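Local atomic coordinates of yeast glycogen phosphorylase (Saccharomyces cerevisiae, PDB entry 1YGP), a protein that belongs to the glycogen phosphorylase family of GT-B fold enzymes and carries a bound pyridoxal-5'-phosphate. Residues 568-580 against 592-604. Sequence-based numbering, arbitrary orientation.
Sequences NQVKLNNKIRLVD and INREYLDDTLFDM
Lys-575 lies over one face of the Phe-602 ring, joining helix 562-584 to strand 601-606, a central strand of the six-stranded parallel sheet in one of the two Rossmann-like domains of this GT-B fold. Lys-575 CD stands 3.6 Å from the centroid of the Phe-602 ring, 11° off its normal, a CH-pi contact that uses the aliphatic length of the lysine. The chain then bends at chi3 (-104°), which carries NZ past the ring to the backbone. There Lys-575 NZ donates to Thr-600 O at 2.9 Å and, weakly, to Leu-597 O, while Asp-709 beyond the segments supplies a salt bridge. A buried ammonium is thus met by two carbonyls and a carboxylate, which would probably favour its charged form.

The edge of the same ring receives branched aliphatic side chains. Val-579 CG2 meets Phe-602 CZ in the ring plane at 3.9 Å, the two side chains crossing at about a right angle, and also touches Leu-597 CD1 and Ile-592 CG2. Leu-578 and Phe-602 slide past each other in opposite directions, with Leu-578 CD2 3.8 Å from Phe-602 CD2; Leu-578 CD2 also meets Met-604 CE tip to tip at 3.7 Å, where flexible methionine can bring its methyl. Leu-597, the last residue of a type II turn that begins at Arg-594, directs CD2 to Ile-576 CG1.

Near Asp-580, Arg-594 reaches in from the loop; its flat, charged group suits this more exposed margin. Val-579 CG1 sits over one face of the Arg-594 guanidinium, 3.5 Å from Arg-594 NE, while at the edge Arg-594 NH2 forms a salt bridge to Asp-580 OD1 at 2.8 Å, though as a hydrogen bond it is weak, bent to 127° at the hydrogen.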
loop_
_atom_site.group_PDB
_atom_site.type_symbol
_atom_site.label_atom_id
_atom_site.label_comp_id
_atom_site.label_asym_id
_atom_site.label_seq_id
_atom_site.Cartn_x
_atom_site.Cartn_y
_atom_site.Cartn_z
ATOM N N ASN A 568 -45.865 10.054 -3.362
ATOM C CA ASN A 568 -45.848 8.967 -2.422
ATOM C C ASN A 568 -45.141 7.753 -2.996
ATOM O O ASN A 568 -44.325 7.130 -2.307
ATOM C CB ASN A 568 -47.251 8.604 -2.024
ATOM C CG ASN A 568 -47.230 7.697 -0.803
ATOM O OD1 ASN A 568 -47.919 6.693 -0.756
ATOM N ND2 ASN A 568 -46.483 7.938 0.263
ATOM N N GLN A 569 -45.352 7.460 -4.278
ATOM C CA GLN A 569 -44.740 6.316 -4.940
ATOM C C GLN A 569 -43.224 6.334 -4.867
ATOM O O GLN A 569 -42.601 5.301 -4.575
ATOM C CB GLN A 569 -45.166 6.285 -6.392
ATOM C CG GLN A 569 -44.613 5.120 -7.178
ATOM C CD GLN A 569 -45.114 3.808 -6.624
ATOM O OE1 GLN A 569 -44.467 3.112 -5.846
ATOM N NE2 GLN A 569 -46.317 3.424 -7.018
ATOM N N VAL A 570 -42.644 7.521 -5.083
ATOM C CA VAL A 570 -41.191 7.703 -4.996
ATOM C C VAL A 570 -40.754 7.183 -3.604
ATOM O O VAL A 570 -39.995 6.221 -3.441
ATOM C CB VAL A 570 -40.865 9.226 -5.185
ATOM C CG1 VAL A 570 -39.377 9.442 -5.136
ATOM C CG2 VAL A 570 -41.328 9.741 -6.538
ATOM N N LYS A 571 -41.385 7.716 -2.567
ATOM C CA LYS A 571 -41.041 7.372 -1.209
ATOM C C LYS A 571 -41.254 5.896 -0.929
ATOM O O LYS A 571 -40.482 5.322 -0.165
ATOM C CB LYS A 571 -41.874 8.297 -0.295
ATOM C CG LYS A 571 -41.702 8.165 1.226
ATOM C CD LYS A 571 -40.306 8.371 1.777
ATOM C CE LYS A 571 -39.960 9.836 1.756
ATOM N NZ LYS A 571 -38.632 10.071 2.281
ATOM N N LEU A 572 -42.216 5.224 -1.571
ATOM C CA LEU A 572 -42.464 3.792 -1.350
ATOM C C LEU A 572 -41.324 2.994 -1.973
ATOM O O LEU A 572 -40.768 2.086 -1.342
ATOM C CB LEU A 572 -43.844 3.386 -1.977
ATOM C CG LEU A 572 -44.570 2.014 -1.832
ATOM C CD1 LEU A 572 -44.019 1.017 -2.816
ATOM C CD2 LEU A 572 -44.390 1.458 -0.438
ATOM N N ASN A 573 -40.888 3.346 -3.187
ATOM C CA ASN A 573 -39.803 2.625 -3.837
ATOM C C ASN A 573 -38.542 2.828 -3.025
ATOM O O ASN A 573 -37.832 1.852 -2.769
ATOM C CB ASN A 573 -39.571 3.123 -5.265
ATOM C CG ASN A 573 -40.808 3.066 -6.172
ATOM O OD1 ASN A 573 -40.985 3.924 -7.043
ATOM N ND2 ASN A 573 -41.714 2.095 -6.047
ATOM N N ASN A 574 -38.297 4.045 -2.514
ATOM C CA ASN A 574 -37.148 4.315 -1.646
ATOM C C ASN A 574 -37.155 3.487 -0.382
ATOM O O ASN A 574 -36.096 3.061 0.100
ATOM C CB ASN A 574 -37.066 5.749 -1.191
ATOM C CG ASN A 574 -36.546 6.697 -2.252
ATOM O OD1 ASN A 574 -35.969 6.332 -3.273
ATOM N ND2 ASN A 574 -36.747 7.986 -2.051
ATOM N N LYS A 575 -38.354 3.222 0.151
ATOM C CA LYS A 575 -38.480 2.357 1.312
ATOM C C LYS A 575 -38.078 0.930 0.972
ATOM O O LYS A 575 -37.388 0.268 1.760
ATOM C CB LYS A 575 -39.918 2.383 1.854
ATOM C CG LYS A 575 -40.074 3.564 2.806
ATOM C CD LYS A 575 -41.216 3.364 3.768
ATOM C CE LYS A 575 -42.412 4.188 3.368
ATOM N NZ LYS A 575 -43.520 3.873 4.254
ATOM N N ILE A 576 -38.417 0.486 -0.242
ATOM C CA ILE A 576 -38.064 -0.850 -0.695
ATOM C C ILE A 576 -36.557 -0.976 -0.734
ATOM O O ILE A 576 -36.070 -2.008 -0.267
ATOM C CB ILE A 576 -38.669 -1.135 -2.103
ATOM C CG1 ILE A 576 -40.166 -1.356 -1.947
ATOM C CG2 ILE A 576 -37.982 -2.338 -2.773
ATOM C CD1 ILE A 576 -40.924 -1.275 -3.296
ATOM N N ARG A 577 -35.816 0.026 -1.232
ATOM C CA ARG A 577 -34.358 -0.060 -1.256
ATOM C C ARG A 577 -33.828 -0.331 0.136
ATOM O O ARG A 577 -33.043 -1.266 0.296
ATOM C CB ARG A 577 -33.618 1.203 -1.658
ATOM C CG ARG A 577 -33.856 1.852 -2.998
ATOM C CD ARG A 577 -32.692 2.808 -3.285
ATOM N NE ARG A 577 -32.547 3.824 -2.259
ATOM C CZ ARG A 577 -32.132 5.060 -2.534
ATOM N NH1 ARG A 577 -31.819 5.434 -3.771
ATOM N NH2 ARG A 577 -32.057 5.944 -1.538
ATOM N N LEU A 578 -34.263 0.428 1.154
ATOM C CA LEU A 578 -33.779 0.257 2.507
ATOM C C LEU A 578 -34.079 -1.150 2.993
ATOM O O LEU A 578 -33.198 -1.811 3.550
ATOM C CB LEU A 578 -34.438 1.264 3.436
ATOM C CG LEU A 578 -34.053 1.140 4.910
ATOM C CD1 LEU A 578 -32.570 1.416 5.059
ATOM C CD2 LEU A 578 -34.896 2.076 5.745
ATOM N N VAL A 579 -35.298 -1.637 2.726
ATOM C CA VAL A 579 -35.711 -2.981 3.115
ATOM C C VAL A 579 -34.738 -3.978 2.483
ATOM O O VAL A 579 -34.176 -4.819 3.200
ATOM C CB VAL A 579 -37.194 -3.209 2.654
ATOM C CG1 VAL A 579 -37.664 -4.619 2.923
ATOM C CG2 VAL A 579 -38.124 -2.339 3.495
ATOM N N ASP A 580 -34.443 -3.818 1.189
ATOM C CA ASP A 580 -33.489 -4.670 0.502
ATOM C C ASP A 580 -32.142 -4.668 1.218
ATOM O O ASP A 580 -31.549 -5.750 1.360
ATOM C CB ASP A 580 -33.249 -4.206 -0.939
ATOM C CG ASP A 580 -34.237 -4.609 -2.032
ATOM O OD1 ASP A 580 -34.707 -5.749 -2.046
ATOM O OD2 ASP A 580 -34.500 -3.781 -2.908
ATOM N N ILE A 592 -38.119 -6.504 8.057
ATOM C CA ILE A 592 -39.334 -5.729 7.847
ATOM C C ILE A 592 -40.270 -6.520 6.957
ATOM O O ILE A 592 -39.838 -7.084 5.944
ATOM C CB ILE A 592 -38.976 -4.373 7.203
ATOM C CG1 ILE A 592 -38.179 -3.574 8.220
ATOM C CG2 ILE A 592 -40.220 -3.600 6.779
ATOM C CD1 ILE A 592 -37.671 -2.227 7.692
ATOM N N ASN A 593 -41.547 -6.536 7.340
ATOM C CA ASN A 593 -42.589 -7.246 6.603
ATOM C C ASN A 593 -42.973 -6.475 5.340
ATOM O O ASN A 593 -43.686 -5.476 5.408
ATOM C CB ASN A 593 -43.775 -7.402 7.536
ATOM C CG ASN A 593 -44.961 -8.183 6.994
ATOM O OD1 ASN A 593 -45.368 -9.163 7.617
ATOM N ND2 ASN A 593 -45.634 -7.801 5.922
ATOM N N ARG A 594 -42.555 -6.945 4.169
ATOM C CA ARG A 594 -42.773 -6.208 2.928
ATOM C C ARG A 594 -44.221 -5.955 2.521
ATOM O O ARG A 594 -44.515 -4.954 1.865
ATOM C CB ARG A 594 -42.046 -6.924 1.789
ATOM C CG ARG A 594 -40.575 -7.160 2.132
ATOM C CD ARG A 594 -39.821 -7.726 0.956
ATOM N NE ARG A 594 -38.857 -6.755 0.471
ATOM C CZ ARG A 594 -37.584 -7.070 0.208
ATOM N NH1 ARG A 594 -37.115 -8.300 0.369
ATOM N NH2 ARG A 594 -36.753 -6.118 -0.196
ATOM N N GLU A 595 -45.187 -6.811 2.864
ATOM C CA GLU A 595 -46.579 -6.518 2.528
ATOM C C GLU A 595 -47.030 -5.417 3.475
ATOM O O GLU A 595 -46.583 -5.421 4.622
ATOM N N TYR A 596 -47.849 -4.436 3.114
ATOM C CA TYR A 596 -48.265 -3.441 4.102
ATOM C C TYR A 596 -47.263 -2.299 4.303
ATOM O O TYR A 596 -47.530 -1.349 5.047
ATOM N N LEU A 597 -46.137 -2.308 3.583
ATOM C CA LEU A 597 -45.110 -1.269 3.613
ATOM C C LEU A 597 -45.597 0.173 3.434
ATOM O O LEU A 597 -45.162 1.052 4.172
ATOM C CB LEU A 597 -44.117 -1.606 2.544
ATOM C CG LEU A 597 -42.713 -1.138 2.669
ATOM C CD1 LEU A 597 -42.094 -1.771 3.894
ATOM C CD2 LEU A 597 -41.937 -1.554 1.432
ATOM N N ASP A 598 -46.536 0.473 2.519
ATOM C CA ASP A 598 -47.058 1.836 2.357
ATOM C C ASP A 598 -47.785 2.327 3.598
ATOM O O ASP A 598 -47.989 3.525 3.761
ATOM C CB ASP A 598 -48.039 1.943 1.181
ATOM C CG ASP A 598 -48.299 3.370 0.673
ATOM O OD1 ASP A 598 -47.424 4.228 0.806
ATOM O OD2 ASP A 598 -49.377 3.635 0.133
ATOM N N ASP A 599 -48.198 1.438 4.497
ATOM C CA ASP A 599 -48.835 1.859 5.714
ATOM C C ASP A 599 -47.862 1.620 6.868
ATOM O O ASP A 599 -48.250 1.720 8.039
ATOM C CB ASP A 599 -50.128 1.060 5.842
ATOM C CG ASP A 599 -51.024 1.453 7.014
ATOM O OD1 ASP A 599 -51.457 2.608 7.091
ATOM O OD2 ASP A 599 -51.273 0.589 7.859
ATOM N N THR A 600 -46.584 1.354 6.607
ATOM C CA THR A 600 -45.626 1.162 7.678
ATOM C C THR A 600 -44.853 2.466 7.841
ATOM O O THR A 600 -44.171 2.894 6.906
ATOM C CB THR A 600 -44.648 0.042 7.335
ATOM O OG1 THR A 600 -45.376 -1.127 6.984
ATOM C CG2 THR A 600 -43.780 -0.272 8.525
ATOM N N LEU A 601 -44.929 3.149 8.986
ATOM C CA LEU A 601 -44.169 4.378 9.169
ATOM C C LEU A 601 -42.746 3.980 9.520
ATOM O O LEU A 601 -42.491 3.198 10.447
ATOM C CB LEU A 601 -44.699 5.251 10.314
ATOM C CG LEU A 601 -43.964 6.554 10.645
ATOM C CD1 LEU A 601 -44.496 7.711 9.824
ATOM C CD2 LEU A 601 -44.199 6.898 12.099
ATOM N N PHE A 602 -41.832 4.484 8.707
ATOM C CA PHE A 602 -40.425 4.313 8.953
ATOM C C PHE A 602 -39.967 5.518 9.771
ATOM O O PHE A 602 -40.033 6.682 9.356
ATOM C CB PHE A 602 -39.748 4.200 7.598
ATOM C CG PHE A 602 -39.797 2.780 7.013
ATOM C CD1 PHE A 602 -40.939 1.976 7.100
ATOM C CD2 PHE A 602 -38.670 2.275 6.355
ATOM C CE1 PHE A 602 -40.943 0.697 6.538
ATOM C CE2 PHE A 602 -38.690 0.998 5.797
ATOM C CZ PHE A 602 -39.822 0.211 5.887
ATOM N N ASP A 603 -39.548 5.230 10.985
ATOM C CA ASP A 603 -39.167 6.241 11.932
ATOM C C ASP A 603 -37.690 6.030 12.263
ATOM O O ASP A 603 -37.389 5.066 12.993
ATOM C CB ASP A 603 -40.096 6.042 13.120
ATOM C CG ASP A 603 -39.938 6.917 14.350
ATOM O OD1 ASP A 603 -39.162 7.883 14.340
ATOM O OD2 ASP A 603 -40.608 6.608 15.335
ATOM N N MET A 604 -36.751 6.881 11.781
ATOM C CA MET A 604 -35.343 6.677 12.072
ATOM C C MET A 604 -34.624 7.686 12.936
ATOM O O MET A 604 -34.938 8.878 12.906
ATOM C CB MET A 604 -34.493 6.552 10.790
ATOM C CG MET A 604 -34.863 7.194 9.480
ATOM S SD MET A 604 -36.071 6.213 8.532
ATOM C CE MET A 604 -35.115 5.432 7.280
#